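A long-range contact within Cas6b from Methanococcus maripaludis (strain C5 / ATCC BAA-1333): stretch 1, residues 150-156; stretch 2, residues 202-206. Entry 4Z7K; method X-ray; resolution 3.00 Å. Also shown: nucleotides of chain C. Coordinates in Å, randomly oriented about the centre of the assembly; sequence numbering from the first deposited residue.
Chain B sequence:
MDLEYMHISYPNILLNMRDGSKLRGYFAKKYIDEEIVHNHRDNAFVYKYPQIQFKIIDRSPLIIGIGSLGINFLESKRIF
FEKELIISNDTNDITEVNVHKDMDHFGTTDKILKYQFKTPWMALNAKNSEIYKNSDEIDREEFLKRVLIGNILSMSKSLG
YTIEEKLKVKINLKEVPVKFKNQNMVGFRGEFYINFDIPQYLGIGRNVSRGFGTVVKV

Stretch 1 150-156: GNILSMS
Stretch 2 (202-206) LGIGR

Packing of a helical segment (150-156) against an irregular segment (202-206) in Cas6b, beside the RNA of chain C. In the backbone, residues 150-156 lie inside a longer helix, with phi/psi near -60/-45 at Gly150 to Leu153 and at Met155, Ser154 at -54/-63 and Ser156 at -71/-19, and hydrogen bonds from Ser154 N to Gly150 O (2.6 Å), Met155 N to Asn151 O (3.0 Å) and Ser156 N to Ile152 O (3.0 Å). Across from it, Leu202, Gly203 and Ile204 are extended (-66/148, -99/154, -135/161), Gly205 turns to 98/-153, and Arg206 resumes at -89/154. The closest CA pair is Asn151 CA to Gly205 CA, 5.5 Å; the two segments bury 262 Å² in total.

The apolar contacts centre on Ile204 (chi1 p, chi2 t), which points toward the helix and meets three residues on it. Its CG2 lies 4.1 Å from Met155 SD and 4.5 Å from Ile152 CD1, while its CB is 4.2 Å from Asn151 CB. Met155 (t, t, p) points toward the loop. Ile152 (m, m) starts away from the loop, but its chain end comes nearer. Ile152, Met155 and Ile204 pack by dispersion and exclusion of water, without directional bonds.

Among polar groups and glycines, no clear hydrogen bond joins the segments. Met155 SD makes a van der Waals contact with Gly203 O (3.8 Å). Asn151 (chi1 m, chi2 -11°) points toward the loop and lays its amide against Gly205, the modelled ND2 3.1 Å from Gly205 CA; this amide is probably turned over in the model. At Gly205, a CB would be jammed against the preceding carbonyl O, so the backbone itself calls for glycine.

Toward the RNA, Gly150 CA sits 3.1 Å from A20 O4', where a CB would clash. Ser154 OG (chi1 t) donates a hydrogen bond to A21 O4' (3.0 Å), and A17 N6 gives a weak one to Leu153 O (3.0 Å). Arg206 (m, t, p, chi4 -145°) points away from the helix, its CG 3.4 Å from A21 OP1.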

# COMPACT_ATOMS: atom_id res chain seq x y z
N GLY B 150 -13.04 12.06 -0.10
CA GLY B 150 -11.89 12.10 0.78
C GLY B 150 -10.78 12.94 0.20
O GLY B 150 -10.16 13.74 0.90
N ASN B 151 -10.52 12.72 -1.08
CA ASN B 151 -9.51 13.48 -1.79
C ASN B 151 -9.84 14.96 -1.74
O ASN B 151 -8.97 15.75 -1.39
CB ASN B 151 -9.38 13.00 -3.23
CG ASN B 151 -8.65 11.66 -3.33
OD1 ASN B 151 -8.07 11.17 -2.36
ND2 ASN B 151 -8.69 11.06 -4.52
N ILE B 152 -11.08 15.35 -2.03
CA ILE B 152 -11.43 16.76 -1.88
C ILE B 152 -11.24 17.24 -0.43
O ILE B 152 -10.80 18.36 -0.18
CB ILE B 152 -12.88 17.06 -2.31
CG1 ILE B 152 -13.12 16.73 -3.76
CG2 ILE B 152 -13.19 18.56 -2.11
CD1 ILE B 152 -12.45 17.68 -4.70
N LEU B 153 -11.56 16.38 0.54
CA LEU B 153 -11.40 16.73 1.95
C LEU B 153 -9.92 16.88 2.30
O LEU B 153 -9.53 17.86 2.93
CB LEU B 153 -12.06 15.68 2.85
CG LEU B 153 -13.59 15.78 2.90
CD1 LEU B 153 -14.15 14.74 3.80
CD2 LEU B 153 -14.02 17.17 3.36
N SER B 154 -9.12 15.90 1.89
CA SER B 154 -7.68 15.96 2.12
C SER B 154 -7.12 17.28 1.57
O SER B 154 -6.62 18.11 2.31
CB SER B 154 -6.98 14.76 1.49
OG SER B 154 -5.58 14.98 1.38
N MET B 155 -7.23 17.47 0.26
CA MET B 155 -6.71 18.67 -0.40
C MET B 155 -7.16 20.00 0.23
O MET B 155 -6.35 20.90 0.41
CB MET B 155 -7.12 18.70 -1.86
CG MET B 155 -6.58 19.93 -2.60
SD MET B 155 -7.12 20.10 -4.32
CE MET B 155 -8.77 20.72 -4.04
N SER B 156 -8.44 20.15 0.53
CA SER B 156 -8.97 21.46 0.95
C SER B 156 -8.49 21.85 2.37
O SER B 156 -8.53 23.02 2.80
CB SER B 156 -10.50 21.46 0.87
OG SER B 156 -10.99 22.79 0.86
N LEU B 202 -5.43 21.54 -11.25
CA LEU B 202 -5.14 21.03 -9.91
C LEU B 202 -5.23 19.50 -9.94
O LEU B 202 -6.00 18.94 -10.72
CB LEU B 202 -6.09 21.62 -8.86
CG LEU B 202 -5.83 23.08 -8.45
CD1 LEU B 202 -7.02 23.68 -7.72
CD2 LEU B 202 -4.60 23.16 -7.59
N GLY B 203 -4.43 18.83 -9.12
CA GLY B 203 -4.53 17.38 -9.01
C GLY B 203 -5.34 16.94 -7.79
O GLY B 203 -5.46 17.70 -6.82
N ILE B 204 -5.95 15.75 -7.84
CA ILE B 204 -6.44 15.09 -6.63
C ILE B 204 -6.06 13.61 -6.60
O ILE B 204 -5.69 13.04 -7.64
CB ILE B 204 -7.95 15.22 -6.45
CG1 ILE B 204 -8.69 14.69 -7.66
CG2 ILE B 204 -8.35 16.65 -6.19
CD1 ILE B 204 -10.17 14.93 -7.56
N GLY B 205 -6.09 13.02 -5.41
CA GLY B 205 -5.70 11.63 -5.26
C GLY B 205 -4.27 11.45 -4.76
O GLY B 205 -3.72 12.30 -4.08
N ARG B 206 -3.68 10.32 -5.11
CA ARG B 206 -2.31 10.06 -4.74
C ARG B 206 -1.32 10.58 -5.78
O ARG B 206 -1.66 10.70 -6.95
CB ARG B 206 -2.09 8.57 -4.53
CG ARG B 206 -2.93 7.99 -3.44
CD ARG B 206 -2.61 6.53 -3.26
NE ARG B 206 -1.24 6.34 -2.77
CZ ARG B 206 -0.46 5.33 -3.13
NH1 ARG B 206 -0.90 4.41 -3.98
NH2 ARG B 206 0.77 5.23 -2.62
P A C 20 -9.05 6.04 3.17
OP1 A C 20 -10.16 5.35 2.46
OP2 A C 20 -7.66 5.52 3.02
O5' A C 20 -9.10 7.59 2.79
C5' A C 20 -9.58 8.03 1.52
C4' A C 20 -9.02 9.38 1.12
O4' A C 20 -9.59 10.42 1.95
C3' A C 20 -7.51 9.52 1.28
O3' A C 20 -6.79 9.02 0.17
C2' A C 20 -7.33 11.02 1.51
O2' A C 20 -7.39 11.71 0.28
C1' A C 20 -8.59 11.36 2.31
N9 A C 20 -8.39 11.25 3.77
C8 A C 20 -7.93 10.16 4.48
N7 A C 20 -7.88 10.33 5.77
C5 A C 20 -8.37 11.61 5.93
C6 A C 20 -8.56 12.38 7.09
N6 A C 20 -8.28 11.90 8.30
N1 A C 20 -9.05 13.63 6.94
C2 A C 20 -9.33 14.06 5.70
N3 A C 20 -9.19 13.43 4.52
C4 A C 20 -8.70 12.19 4.72
P A C 21 -5.32 8.39 0.37
OP1 A C 21 -4.91 7.48 -0.73
OP2 A C 21 -5.37 7.83 1.75
O5' A C 21 -4.38 9.67 0.30
C5' A C 21 -4.39 10.51 -0.86
C4' A C 21 -3.73 11.84 -0.60
O4' A C 21 -4.29 12.42 0.62
C3' A C 21 -2.21 11.80 -0.39
O3' A C 21 -1.59 12.96 -0.96
C2' A C 21 -2.07 11.80 1.13
O2' A C 21 -0.86 12.32 1.62
C1' A C 21 -3.26 12.66 1.55
N9 A C 21 -3.76 12.32 2.88
C8 A C 21 -3.87 11.06 3.43
N7 A C 21 -4.34 11.08 4.66
C5 A C 21 -4.55 12.43 4.91
C6 A C 21 -5.04 13.12 6.03
N6 A C 21 -5.42 12.49 7.14
N1 A C 21 -5.12 14.47 5.97
C2 A C 21 -4.74 15.09 4.84
N3 A C 21 -4.26 14.55 3.72
C4 A C 21 -4.19 13.21 3.83
P A C 17 -9.81 13.96 11.84
OP1 A C 17 -9.98 12.80 12.75
OP2 A C 17 -8.51 14.09 11.10
O5' A C 17 -11.02 13.98 10.79
C5' A C 17 -12.36 13.73 11.21
C4' A C 17 -13.34 14.70 10.60
O4' A C 17 -12.63 15.81 10.01
C3' A C 17 -14.23 14.16 9.48
O3' A C 17 -15.45 13.62 9.99
C2' A C 17 -14.48 15.39 8.57
O2' A C 17 -15.75 15.97 8.84
C1' A C 17 -13.40 16.38 8.99
N9 A C 17 -12.55 16.95 7.92
C8 A C 17 -11.29 16.60 7.49
N7 A C 17 -10.83 17.40 6.55
C5 A C 17 -11.85 18.34 6.38
C6 A C 17 -12.00 19.46 5.54
N6 A C 17 -11.06 19.83 4.67
N1 A C 17 -13.16 20.18 5.61
C2 A C 17 -14.09 19.81 6.48
N3 A C 17 -14.05 18.78 7.32
C4 A C 17 -12.91 18.08 7.22